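PDB 3KLJ: NADH-rubredoxin oxidoreductase from Clostridium acetobutylicum, which catalyses the NADH-dependent reduction of rubredoxin through a bound FAD, passing electrons on toward the proteins that scavenge dioxygen in this anaerobe. Local coordinates for residues Y180-E183 against R184-R188; D196-R200 against L201-I205; T207-F211 against E212-D216; D216-S220 against S221-T225; S376-D379 against A380-N384. All coordinates share one frame; numbering follows the deposited sequence.

Interaction 1. Residues Y180-E183 against R184-R188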
# COMPACT_ATOMS: atom_id res chain seq x y z
N TYR A 180 -8.70 -15.81 -12.16
CA TYR A 180 -8.73 -14.44 -12.65
C TYR A 180 -7.98 -13.49 -11.72
O TYR A 180 -7.91 -13.75 -10.51
CB TYR A 180 -10.18 -13.96 -12.84
CG TYR A 180 -11.00 -14.04 -11.57
CD1 TYR A 180 -11.65 -15.22 -11.22
CD2 TYR A 180 -11.11 -12.93 -10.72
CE1 TYR A 180 -12.39 -15.31 -10.05
CE2 TYR A 180 -11.86 -13.01 -9.55
CZ TYR A 180 -12.49 -14.20 -9.22
OH TYR A 180 -13.23 -14.29 -8.07
N PRO A 181 -7.44 -12.38 -12.26
CA PRO A 181 -6.68 -11.51 -11.36
C PRO A 181 -7.59 -10.58 -10.55
O PRO A 181 -8.78 -10.41 -10.87
CB PRO A 181 -5.83 -10.69 -12.33
CG PRO A 181 -6.75 -10.54 -13.55
CD PRO A 181 -7.46 -11.87 -13.64
N LEU A 182 -7.03 -10.01 -9.48
CA LEU A 182 -7.64 -8.92 -8.72
C LEU A 182 -8.92 -9.36 -8.00
O LEU A 182 -9.91 -8.62 -7.97
CB LEU A 182 -7.92 -7.73 -9.65
CG LEU A 182 -7.31 -6.40 -9.23
CD1 LEU A 182 -5.80 -6.48 -9.42
CD2 LEU A 182 -7.91 -5.25 -10.06
N GLU A 183 -8.87 -10.54 -7.40
CA GLU A 183 -10.06 -11.17 -6.83
C GLU A 183 -10.63 -10.45 -5.61
O GLU A 183 -11.74 -10.76 -5.16
CB GLU A 183 -9.79 -12.65 -6.51
CG GLU A 183 -9.14 -12.89 -5.15
CD GLU A 183 -7.62 -12.75 -5.16
OE1 GLU A 183 -7.05 -12.22 -6.15
OE2 GLU A 183 -7.00 -13.18 -4.16
N ARG A 184 -9.88 -9.50 -5.06
CA ARG A 184 -10.33 -8.70 -3.92
C ARG A 184 -11.11 -7.48 -4.39
O ARG A 184 -11.86 -6.89 -3.62
CB ARG A 184 -9.15 -8.23 -3.06
CG ARG A 184 -8.16 -9.31 -2.65
CD ARG A 184 -6.94 -8.68 -2.01
NE ARG A 184 -7.07 -8.58 -0.55
CZ ARG A 184 -7.81 -9.41 0.18
NH1 ARG A 184 -8.48 -10.39 -0.39
NH2 ARG A 184 -7.87 -9.25 1.50
N GLN A 185 -10.92 -7.10 -5.65
CA GLN A 185 -11.53 -5.86 -6.18
C GLN A 185 -12.58 -6.11 -7.24
O GLN A 185 -13.44 -5.26 -7.50
CB GLN A 185 -10.44 -4.93 -6.74
CG GLN A 185 -9.83 -4.01 -5.69
CD GLN A 185 -8.50 -4.50 -5.18
OE1 GLN A 185 -7.78 -5.22 -5.86
NE2 GLN A 185 -8.15 -4.07 -3.97
N LEU A 186 -12.51 -7.29 -7.86
CA LEU A 186 -13.36 -7.63 -9.00
C LEU A 186 -14.06 -8.96 -8.77
O LEU A 186 -13.52 -9.85 -8.11
CB LEU A 186 -12.48 -7.75 -10.25
CG LEU A 186 -12.35 -6.62 -11.28
CD1 LEU A 186 -13.05 -5.31 -10.91
CD2 LEU A 186 -10.90 -6.39 -11.72
N ASP A 187 -15.26 -9.11 -9.33
CA ASP A 187 -15.86 -10.44 -9.46
C ASP A 187 -15.15 -11.22 -10.56
O ASP A 187 -14.21 -10.70 -11.19
CB ASP A 187 -17.39 -10.40 -9.66
CG ASP A 187 -17.83 -9.72 -10.97
OD1 ASP A 187 -18.96 -10.01 -11.42
OD2 ASP A 187 -17.08 -8.90 -11.55
N ARG A 188 -15.56 -12.47 -10.79
CA ARG A 188 -14.89 -13.32 -11.76
C ARG A 188 -14.91 -12.69 -13.15
O ARG A 188 -13.87 -12.59 -13.81
CB ARG A 188 -15.49 -14.73 -11.79
CG ARG A 188 -14.89 -15.62 -12.85
CD ARG A 188 -15.59 -16.98 -12.90
NE ARG A 188 -15.05 -17.81 -13.97
CZ ARG A 188 -15.50 -17.81 -15.22
NH1 ARG A 188 -16.50 -17.00 -15.57
NH2 ARG A 188 -14.94 -18.60 -16.13
O HOH W 1 -13.40 -12.09 -6.63

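Interaction 2. Residues D196-R200 against L201-I205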
# COMPACT_ATOMS: atom_id res chain seq x y z
N ASP A 196 -8.38 -10.12 -20.24
CA ASP A 196 -8.48 -9.97 -21.70
C ASP A 196 -7.83 -8.67 -22.17
O ASP A 196 -7.01 -8.67 -23.09
CB ASP A 196 -9.95 -10.04 -22.15
CG ASP A 196 -10.19 -9.40 -23.53
OD1 ASP A 196 -9.45 -9.68 -24.49
OD2 ASP A 196 -11.15 -8.61 -23.65
N LYS A 197 -8.21 -7.56 -21.54
CA LYS A 197 -7.67 -6.25 -21.88
C LYS A 197 -6.15 -6.19 -21.68
O LYS A 197 -5.43 -5.60 -22.49
CB LYS A 197 -8.35 -5.16 -21.04
CG LYS A 197 -9.80 -4.85 -21.40
CD LYS A 197 -9.94 -4.32 -22.82
CE LYS A 197 -11.35 -3.86 -23.08
NZ LYS A 197 -11.68 -3.94 -24.53
N LEU A 198 -5.68 -6.81 -20.61
CA LEU A 198 -4.25 -6.91 -20.36
C LEU A 198 -3.52 -7.85 -21.32
O LEU A 198 -2.39 -7.57 -21.71
CB LEU A 198 -3.97 -7.29 -18.89
CG LEU A 198 -4.36 -6.24 -17.85
CD1 LEU A 198 -4.22 -6.77 -16.42
CD2 LEU A 198 -3.53 -4.97 -18.03
N ASP A 199 -4.19 -8.94 -21.72
CA ASP A 199 -3.61 -9.96 -22.58
C ASP A 199 -3.43 -9.48 -24.02
O ASP A 199 -2.44 -9.83 -24.67
CB ASP A 199 -4.46 -11.24 -22.58
CG ASP A 199 -3.70 -12.47 -23.11
OD1 ASP A 199 -2.63 -12.80 -22.55
OD2 ASP A 199 -4.17 -13.10 -24.08
N ARG A 200 -4.39 -8.70 -24.51
CA ARG A 200 -4.25 -8.12 -25.84
C ARG A 200 -3.27 -6.93 -25.83
O ARG A 200 -2.81 -6.48 -26.89
CB ARG A 200 -5.61 -7.79 -26.48
CG ARG A 200 -6.30 -6.50 -26.02
CD ARG A 200 -7.75 -6.45 -26.53
NE ARG A 200 -7.92 -7.27 -27.74
CZ ARG A 200 -8.14 -6.79 -28.96
NH1 ARG A 200 -8.26 -5.48 -29.17
NH2 ARG A 200 -8.27 -7.63 -29.98
N LEU A 201 -2.94 -6.44 -24.64
CA LEU A 201 -1.90 -5.42 -24.46
C LEU A 201 -0.51 -6.02 -24.20
O LEU A 201 0.43 -5.31 -23.85
CB LEU A 201 -2.27 -4.47 -23.32
CG LEU A 201 -2.87 -3.10 -23.66
CD1 LEU A 201 -3.59 -3.04 -25.03
CD2 LEU A 201 -3.80 -2.66 -22.54
N GLY A 202 -0.40 -7.34 -24.37
CA GLY A 202 0.87 -8.04 -24.23
C GLY A 202 1.27 -8.40 -22.81
O GLY A 202 2.37 -8.90 -22.59
N ILE A 203 0.39 -8.12 -21.84
CA ILE A 203 0.64 -8.56 -20.46
C ILE A 203 -0.07 -9.90 -20.24
O ILE A 203 -1.28 -9.95 -20.04
CB ILE A 203 0.24 -7.47 -19.41
CG1 ILE A 203 1.12 -6.23 -19.59
CG2 ILE A 203 0.39 -7.99 -17.97
CD1 ILE A 203 0.77 -5.07 -18.68
N LYS A 204 0.70 -10.98 -20.32
CA LYS A 204 0.16 -12.33 -20.15
C LYS A 204 0.03 -12.70 -18.68
O LYS A 204 0.91 -12.42 -17.87
CB LYS A 204 1.00 -13.37 -20.91
CG LYS A 204 1.18 -14.70 -20.18
CD LYS A 204 0.76 -15.91 -21.00
CE LYS A 204 -0.72 -16.24 -20.78
NZ LYS A 204 -1.03 -17.67 -21.10
N ILE A 205 -1.11 -13.31 -18.34
CA ILE A 205 -1.33 -13.83 -16.99
C ILE A 205 -1.60 -15.32 -17.06
O ILE A 205 -2.58 -15.77 -17.69
CB ILE A 205 -2.48 -13.11 -16.24
CG1 ILE A 205 -2.24 -11.60 -16.17
CG2 ILE A 205 -2.61 -13.69 -14.82
CD1 ILE A 205 -3.38 -10.77 -15.54
O HOH W 2 -3.42 -13.29 -20.06

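Interaction 3. Residues T207-F211 against E212-D216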
# COMPACT_ATOMS: atom_id res chain seq x y z
N THR A 207 -3.02 -18.35 -15.44
CA THR A 207 -4.05 -18.54 -14.42
C THR A 207 -4.07 -19.97 -13.94
O THR A 207 -3.61 -20.87 -14.65
CB THR A 207 -5.46 -18.14 -14.93
OG1 THR A 207 -5.80 -18.93 -16.08
CG2 THR A 207 -5.48 -16.67 -15.30
N ASN A 208 -4.60 -20.18 -12.74
CA ASN A 208 -4.65 -21.50 -12.12
C ASN A 208 -3.29 -22.20 -12.17
O ASN A 208 -3.19 -23.36 -12.56
CB ASN A 208 -5.73 -22.37 -12.78
CG ASN A 208 -7.13 -21.81 -12.58
OD1 ASN A 208 -7.73 -21.23 -13.49
ND2 ASN A 208 -7.65 -21.95 -11.36
N SER A 209 -2.25 -21.47 -11.78
CA SER A 209 -0.87 -21.94 -11.97
C SER A 209 -0.43 -22.93 -10.92
O SER A 209 -0.76 -22.80 -9.74
CB SER A 209 0.11 -20.76 -11.98
OG SER A 209 -0.26 -19.80 -12.95
N ASN A 210 0.33 -23.94 -11.36
CA ASN A 210 1.12 -24.79 -10.48
C ASN A 210 2.59 -24.50 -10.78
O ASN A 210 3.11 -24.92 -11.83
CB ASN A 210 0.79 -26.28 -10.67
CG ASN A 210 1.50 -27.18 -9.66
OD1 ASN A 210 2.33 -26.74 -8.86
ND2 ASN A 210 1.16 -28.47 -9.69
N PHE A 211 3.24 -23.78 -9.88
CA PHE A 211 4.61 -23.29 -10.11
C PHE A 211 5.67 -24.38 -10.18
O PHE A 211 6.72 -24.17 -10.79
CB PHE A 211 4.98 -22.20 -9.09
CG PHE A 211 4.06 -21.01 -9.13
CD1 PHE A 211 3.33 -20.64 -8.02
CD2 PHE A 211 3.90 -20.29 -10.32
CE1 PHE A 211 2.47 -19.54 -8.07
CE2 PHE A 211 3.03 -19.20 -10.38
CZ PHE A 211 2.32 -18.83 -9.26
N GLU A 212 5.38 -25.54 -9.59
CA GLU A 212 6.24 -26.73 -9.71
C GLU A 212 6.31 -27.19 -11.16
O GLU A 212 7.29 -27.81 -11.58
CB GLU A 212 5.71 -27.88 -8.85
CG GLU A 212 5.90 -27.72 -7.36
CD GLU A 212 6.19 -29.04 -6.65
OE1 GLU A 212 5.94 -30.12 -7.24
OE2 GLU A 212 6.67 -28.99 -5.50
N GLU A 213 5.26 -26.87 -11.92
CA GLU A 213 5.11 -27.31 -13.31
C GLU A 213 5.55 -26.20 -14.28
O GLU A 213 5.35 -26.31 -15.51
CB GLU A 213 3.65 -27.70 -13.57
CG GLU A 213 3.07 -28.64 -12.52
CD GLU A 213 3.06 -30.09 -12.96
OE1 GLU A 213 3.79 -30.92 -12.37
OE2 GLU A 213 2.31 -30.39 -13.91
N MET A 214 6.14 -25.14 -13.72
CA MET A 214 6.58 -23.99 -14.50
C MET A 214 8.07 -23.72 -14.31
O MET A 214 8.53 -22.57 -14.37
CB MET A 214 5.74 -22.75 -14.14
CG MET A 214 4.23 -22.94 -14.33
SD MET A 214 3.24 -21.48 -13.94
CE MET A 214 3.56 -20.50 -15.41
N GLY A 215 8.82 -24.80 -14.08
CA GLY A 215 10.26 -24.75 -13.83
C GLY A 215 11.05 -23.98 -14.87
O GLY A 215 11.84 -23.08 -14.50
N ASP A 216 10.82 -24.31 -16.16
CA ASP A 216 11.57 -23.70 -17.27
C ASP A 216 11.44 -22.18 -17.31
O ASP A 216 12.44 -21.47 -17.48
CB ASP A 216 11.16 -24.31 -18.61
CG ASP A 216 11.65 -25.74 -18.79
OD1 ASP A 216 12.54 -26.18 -18.03
OD2 ASP A 216 11.14 -26.43 -19.72

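Interaction 4. Residues D216-S220 against S221-T225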
# COMPACT_ATOMS: atom_id res chain seq x y z
N ASP A 216 10.82 -24.31 -16.16
CA ASP A 216 11.57 -23.70 -17.27
C ASP A 216 11.44 -22.18 -17.31
O ASP A 216 12.44 -21.47 -17.48
CB ASP A 216 11.16 -24.31 -18.61
CG ASP A 216 11.65 -25.74 -18.79
OD1 ASP A 216 12.54 -26.18 -18.03
OD2 ASP A 216 11.14 -26.43 -19.72
N LEU A 217 10.21 -21.68 -17.16
CA LEU A 217 9.97 -20.24 -17.14
C LEU A 217 10.51 -19.60 -15.87
O LEU A 217 11.17 -18.56 -15.93
CB LEU A 217 8.48 -19.93 -17.32
CG LEU A 217 8.02 -18.46 -17.27
CD1 LEU A 217 8.77 -17.59 -18.28
CD2 LEU A 217 6.51 -18.37 -17.51
N ILE A 218 10.25 -20.22 -14.72
CA ILE A 218 10.75 -19.73 -13.43
C ILE A 218 12.28 -19.61 -13.41
O ILE A 218 12.82 -18.56 -13.05
CB ILE A 218 10.20 -20.56 -12.24
CG1 ILE A 218 8.76 -20.10 -11.92
CG2 ILE A 218 11.07 -20.40 -11.00
CD1 ILE A 218 7.99 -20.99 -10.96
N ARG A 219 12.96 -20.68 -13.84
CA ARG A 219 14.42 -20.74 -13.89
C ARG A 219 15.03 -19.62 -14.74
O ARG A 219 16.01 -18.94 -14.30
CB ARG A 219 14.85 -22.10 -14.46
CG ARG A 219 15.97 -22.79 -13.72
CD ARG A 219 16.18 -24.22 -14.25
NE ARG A 219 14.98 -25.06 -14.08
CZ ARG A 219 14.29 -25.62 -15.08
NH1 ARG A 219 14.67 -25.46 -16.36
NH2 ARG A 219 13.22 -26.35 -14.79
N SER A 220 14.42 -19.42 -15.95
CA SER A 220 14.94 -18.46 -16.93
C SER A 220 14.51 -17.02 -16.67
O SER A 220 14.90 -16.12 -17.42
CB SER A 220 14.55 -18.88 -18.36
OG SER A 220 13.14 -18.87 -18.53
N SER A 221 13.71 -16.79 -15.63
CA SER A 221 13.22 -15.45 -15.31
C SER A 221 13.76 -14.89 -13.99
O SER A 221 14.16 -15.63 -13.10
CB SER A 221 11.69 -15.43 -15.22
OG SER A 221 11.10 -16.07 -16.34
N CYS A 222 13.76 -13.56 -13.90
CA CYS A 222 13.85 -12.89 -12.61
C CYS A 222 12.47 -13.03 -11.97
O CYS A 222 11.47 -12.59 -12.53
CB CYS A 222 14.24 -11.43 -12.80
SG CYS A 222 13.91 -10.34 -11.39
N VAL A 223 12.41 -13.70 -10.82
CA VAL A 223 11.11 -14.00 -10.21
C VAL A 223 10.79 -13.05 -9.05
O VAL A 223 11.55 -12.93 -8.08
CB VAL A 223 10.91 -15.51 -9.85
CG1 VAL A 223 11.66 -16.42 -10.83
CG2 VAL A 223 11.34 -15.81 -8.44
N ILE A 224 9.67 -12.36 -9.20
CA ILE A 224 9.25 -11.34 -8.25
C ILE A 224 7.90 -11.74 -7.66
O ILE A 224 6.94 -11.96 -8.39
CB ILE A 224 9.14 -9.95 -8.93
CG1 ILE A 224 10.37 -9.68 -9.80
CG2 ILE A 224 8.96 -8.86 -7.90
CD1 ILE A 224 10.08 -8.97 -11.08
N THR A 225 7.83 -11.86 -6.35
CA THR A 225 6.56 -12.14 -5.69
C THR A 225 5.90 -10.83 -5.29
O THR A 225 6.54 -9.95 -4.72
CB THR A 225 6.72 -13.09 -4.48
OG1 THR A 225 7.75 -12.60 -3.61
CG2 THR A 225 7.08 -14.50 -4.97

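Interaction 5. Residues S376-D379 against A380-N384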
# COMPACT_ATOMS: atom_id res chain seq x y z
N SER A 376 -35.70 -2.41 -10.56
CA SER A 376 -36.17 -3.31 -11.63
C SER A 376 -35.16 -3.48 -12.77
O SER A 376 -35.24 -4.45 -13.53
CB SER A 376 -37.51 -2.83 -12.20
OG SER A 376 -37.40 -1.53 -12.77
N SER A 377 -34.21 -2.54 -12.87
CA SER A 377 -33.22 -2.58 -13.94
C SER A 377 -31.95 -1.82 -13.57
O SER A 377 -31.96 -0.97 -12.67
CB SER A 377 -33.82 -2.00 -15.23
OG SER A 377 -33.85 -0.58 -15.17
N LEU A 378 -30.85 -2.13 -14.26
CA LEU A 378 -29.61 -1.37 -14.11
C LEU A 378 -29.84 0.08 -14.50
O LEU A 378 -29.43 1.01 -13.79
CB LEU A 378 -28.50 -1.96 -14.98
CG LEU A 378 -27.03 -1.87 -14.52
CD1 LEU A 378 -26.02 -1.97 -15.70
CD2 LEU A 378 -26.73 -0.72 -13.64
N ASP A 379 -30.48 0.28 -15.66
CA ASP A 379 -30.88 1.61 -16.12
C ASP A 379 -31.52 2.46 -15.02
O ASP A 379 -31.11 3.61 -14.81
CB ASP A 379 -31.79 1.54 -17.35
CG ASP A 379 -31.00 1.38 -18.65
OD1 ASP A 379 -29.77 1.61 -18.66
OD2 ASP A 379 -31.60 1.03 -19.68
N ALA A 380 -32.50 1.90 -14.31
CA ALA A 380 -33.17 2.68 -13.26
C ALA A 380 -32.21 3.10 -12.14
O ALA A 380 -32.38 4.16 -11.53
CB ALA A 380 -34.36 1.91 -12.69
N ILE A 381 -31.22 2.27 -11.85
CA ILE A 381 -30.23 2.61 -10.84
C ILE A 381 -29.32 3.73 -11.36
O ILE A 381 -29.13 4.74 -10.69
CB ILE A 381 -29.43 1.38 -10.37
CG1 ILE A 381 -30.37 0.47 -9.57
CG2 ILE A 381 -28.20 1.79 -9.54
CD1 ILE A 381 -29.80 -0.86 -9.27
N LEU A 382 -28.78 3.55 -12.57
CA LEU A 382 -27.96 4.58 -13.20
C LEU A 382 -28.62 5.96 -13.22
O LEU A 382 -27.94 6.97 -13.00
CB LEU A 382 -27.57 4.17 -14.62
CG LEU A 382 -26.64 2.96 -14.82
CD1 LEU A 382 -26.49 2.64 -16.31
CD2 LEU A 382 -25.28 3.17 -14.18
N ASN A 383 -29.93 6.00 -13.47
CA ASN A 383 -30.65 7.28 -13.58
C ASN A 383 -30.84 7.97 -12.24
O ASN A 383 -31.23 9.13 -12.19
CB ASN A 383 -32.03 7.08 -14.25
CG ASN A 383 -31.92 6.47 -15.64
OD1 ASN A 383 -32.85 5.79 -16.09
ND2 ASN A 383 -30.80 6.70 -16.31
N ASN A 384 -30.58 7.24 -11.15
CA ASN A 384 -30.79 7.77 -9.80
C ASN A 384 -29.48 8.00 -9.03
O ASN A 384 -29.49 8.24 -7.82
CB ASN A 384 -31.74 6.87 -9.01
CG ASN A 384 -33.19 7.14 -9.34
OD1 ASN A 384 -33.89 7.82 -8.58
ND2 ASN A 384 -33.65 6.64 -10.48

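Interaction 1. Residues Y180-E183 against R184-R188
L182 and L186 meet through their CD2 methyls, 3.6 Å from L182 CD2 to L186 CD2, on the tightly packed side of this local turn. The carbonyl oxygen L182 O takes two backbone bonds there: L186 N lies 2.9 Å from L182 O, almost in line with the C=O bond, while Q185 N sits 3.0 Å from L182 O and well above the carbonyl plane. Further along, the chain returns over Y180. The CA of R188 stands on the centre of the Y180 ring face, a CH-pi contact of 3.5 Å from R188 CA to the centroid, with R188 CB above the same face. Y180 CG lies between its own N and carbonyl carbon (chi1 57°), which turns the ring to the returning chain. At the ring edge one water accepts from Y180 OH and donates to E183 O and L186 O, tying three points of the loop. The looser side carries the charges: the R188 chain runs out extended to a salt bridge with E179. D187 OD2 caps the next helix at G190 N and also bonds Y337 OH. This is a Rossmann-type crossover loop, joining strand 172-175 to helix 188-199 in the NADH-binding domain.

Interaction 2. Residues D196-R200 against L201-I205
L198 and L201 lead this contact, in which a Schellman motif ends helix 188-199 and turns the chain into strand 204-206. G202, with positive phi (82°), is its C-prime residue. I203 N reaches back to L198 O at 2.8 Å, tilted from the carbonyl plane, and a weak bond of 3.2 Å runs from G202 N to D199 O; the latter also closes a type I turn from D199 to G202.

The L198 side chain leaves the last helical turn with CG anti to its carbonyl carbon (chi1 -67°) and takes the buried side. Its CB faces I203 CB, and farther out its CD1 meets the CD1 of I205 at 4.2 Å, the two side chains crossing at a slant. L201 lies instead against helix backbone: its CD2 comes to 3.4 Å from K197 O, and its CB is near both K197 O and L198 O. The amide of L201 makes only weak bonds to those two carbonyls. Around this, I312 touches L198 and L201, bringing strand 312-317 of the C-terminal domain against the end of the helix, while I174 of the neighbouring strand packs on I203 and I205. The unit is the second half of a beta-alpha-beta crossover.

D199 makes the third link, on the outer side. With CG anti to the backbone N (chi1 -163°), its carboxylate lies alongside K204, pointing the same way, and OD1 passes near K204 CA. One water finishes the join, donating to D199 OD1 at 2.7 Å and accepting from I205 N at 2.9 Å.

Interaction 3. Residues T207-F211 against E212-D216
The F211 ring has the sulfur of M214 beside it, placed obliquely, neither squarely over a face nor at the rim. M214 SD is 3.9 Å from F211 CD2 and 5.0 Å from the ring centroid, 64° off the normal: a Met-aromatic contact of slanted geometry. The other flat groups are the amide of N210 and the carboxylates of E212 and E213, whose planes lie within about 22° of the amide plane. Neither acid meets the amide through its carboxylate oxygens. Instead E213 CG packs 3.4 Å from N210 ND2, and E212 CB approaches N210 OD1.

That same OD1 accepts a weak bond of 3.4 Å from E212 N. N210 has CG anti to its backbone N (chi1 -174°), which swings the amide forward along the chain to the start of the 3-10 turn. The backbone then winds tightly through the i to i+3 bonds of that turn: E213 N bonds to N210 O at 2.9 Å and M214 N to F211 O at 3.1 Å, both donors standing well above the carbonyl planes.

M214, at the N-cap position of the helix that follows, points its side chain back into the turn. Its CG lies 3.4 Å from N210 O, and its sulfur also touches S209 CB, while S209 OG bonds to I176 O.

In the fold this turn leads from edge strand 204-206 into helix 215-220. F150 of strand 149-152 touches both F211 and M214, I152 of the same strand also touches F211, and P122 from a loop packs on F211 and E212.

Interaction 4. Residues D216-S220 against S221-T225
S221 OG donates to L217 O in a short bond of 2.5 Å, the hydroxyl turning back onto the last helical turn. The hydroxyl oxygen stands 33° out of the plane of the L217 carbonyl. S221 OG lies anti to the carbonyl carbon and beside its own N (chi1 -48°), which turns it back toward that oxygen; L217 CD1 leans over from the side to 3.4 Å from S221 OG. The amide of the same serine bonds to I218 O at 3.3 Å, from high above the carbonyl plane, so the hydroxyl and the amide of S221 both engage carbonyls at the C-terminal end of helix 215-220.

From here the chain enters strand 222-225 of the parallel sheet in the Rossmann-type NADH-binding domain, pairing with strand 149-152 on one side and strand 127-128 on the other. V223 points back at the helix: its CG1 is 3.3 Å from I218 O and 4.0 Å from I218 CG2, the two side chains meeting at a slant. F150 packs against L217, I218 and S221. On the outer side of the helix R219 and D216 form a salt bridge, R219 NH1 to D216 OD1 at 2.8 Å, using the anti lone pair of that oxygen.

Interaction 5. Residues S376-D379 against A380-N384
S377 holds its OG between its own backbone N and carbonyl carbon (chi1 77°), and this folds the hydroxyl forward over the start of the helix to A380. The result is an N-cap: A380 N donates to S377 OG at 3.0 Å, with an N-H...O angle of 160°. A380 CB comes up beside the same oxygen. Behind the cap I381 N makes a weaker, longer bond to S377 O, and helix 378-382 then settles into regular i to i+4 bonding. L382 N to L378 O is 2.9 Å and nearly straight (172°), and N383 N reaches D379 O at 3.0 Å.

Two leucines pack one turn apart, the CD2 of L378 resting 3.9 Å from L382 CG as the side chains slant past each other. D379 lies on the exposed surface, its OD1 4.2 Å from L382 CD1, a loose approach. F329 of strand 327-332 receives both L378 and I381, which seats the short helix on the outermost strand of the antiparallel sheet in the C-terminal domain; F372 packs on I381 from a loop. At the far end of the helix the N384 side chain folds back, and its ND2 donates to A380 O at 3.0 Å.

The contacts follow one another along the chain, interactions 3 and 4 overlapping at D216, their centres about 10 Å apart. The first four are the turns that join successive strands and helices of the NADH-binding domain round its Rossmann-type parallel sheet: interaction 1 leads into helix 188-199, interaction 2 ends it, interaction 3 turns the chain from strand 204-206 to helix 215-220, and interaction 4 leaves that helix for strand 222-225. Interactions 1 and 2 touch, P181 CG to I205 CD1 at 3.9 Å. Interaction 5 is local to the C-terminal domain, its centre about 24 Å from that of interaction 1 and about 47 Å from that of interaction 4.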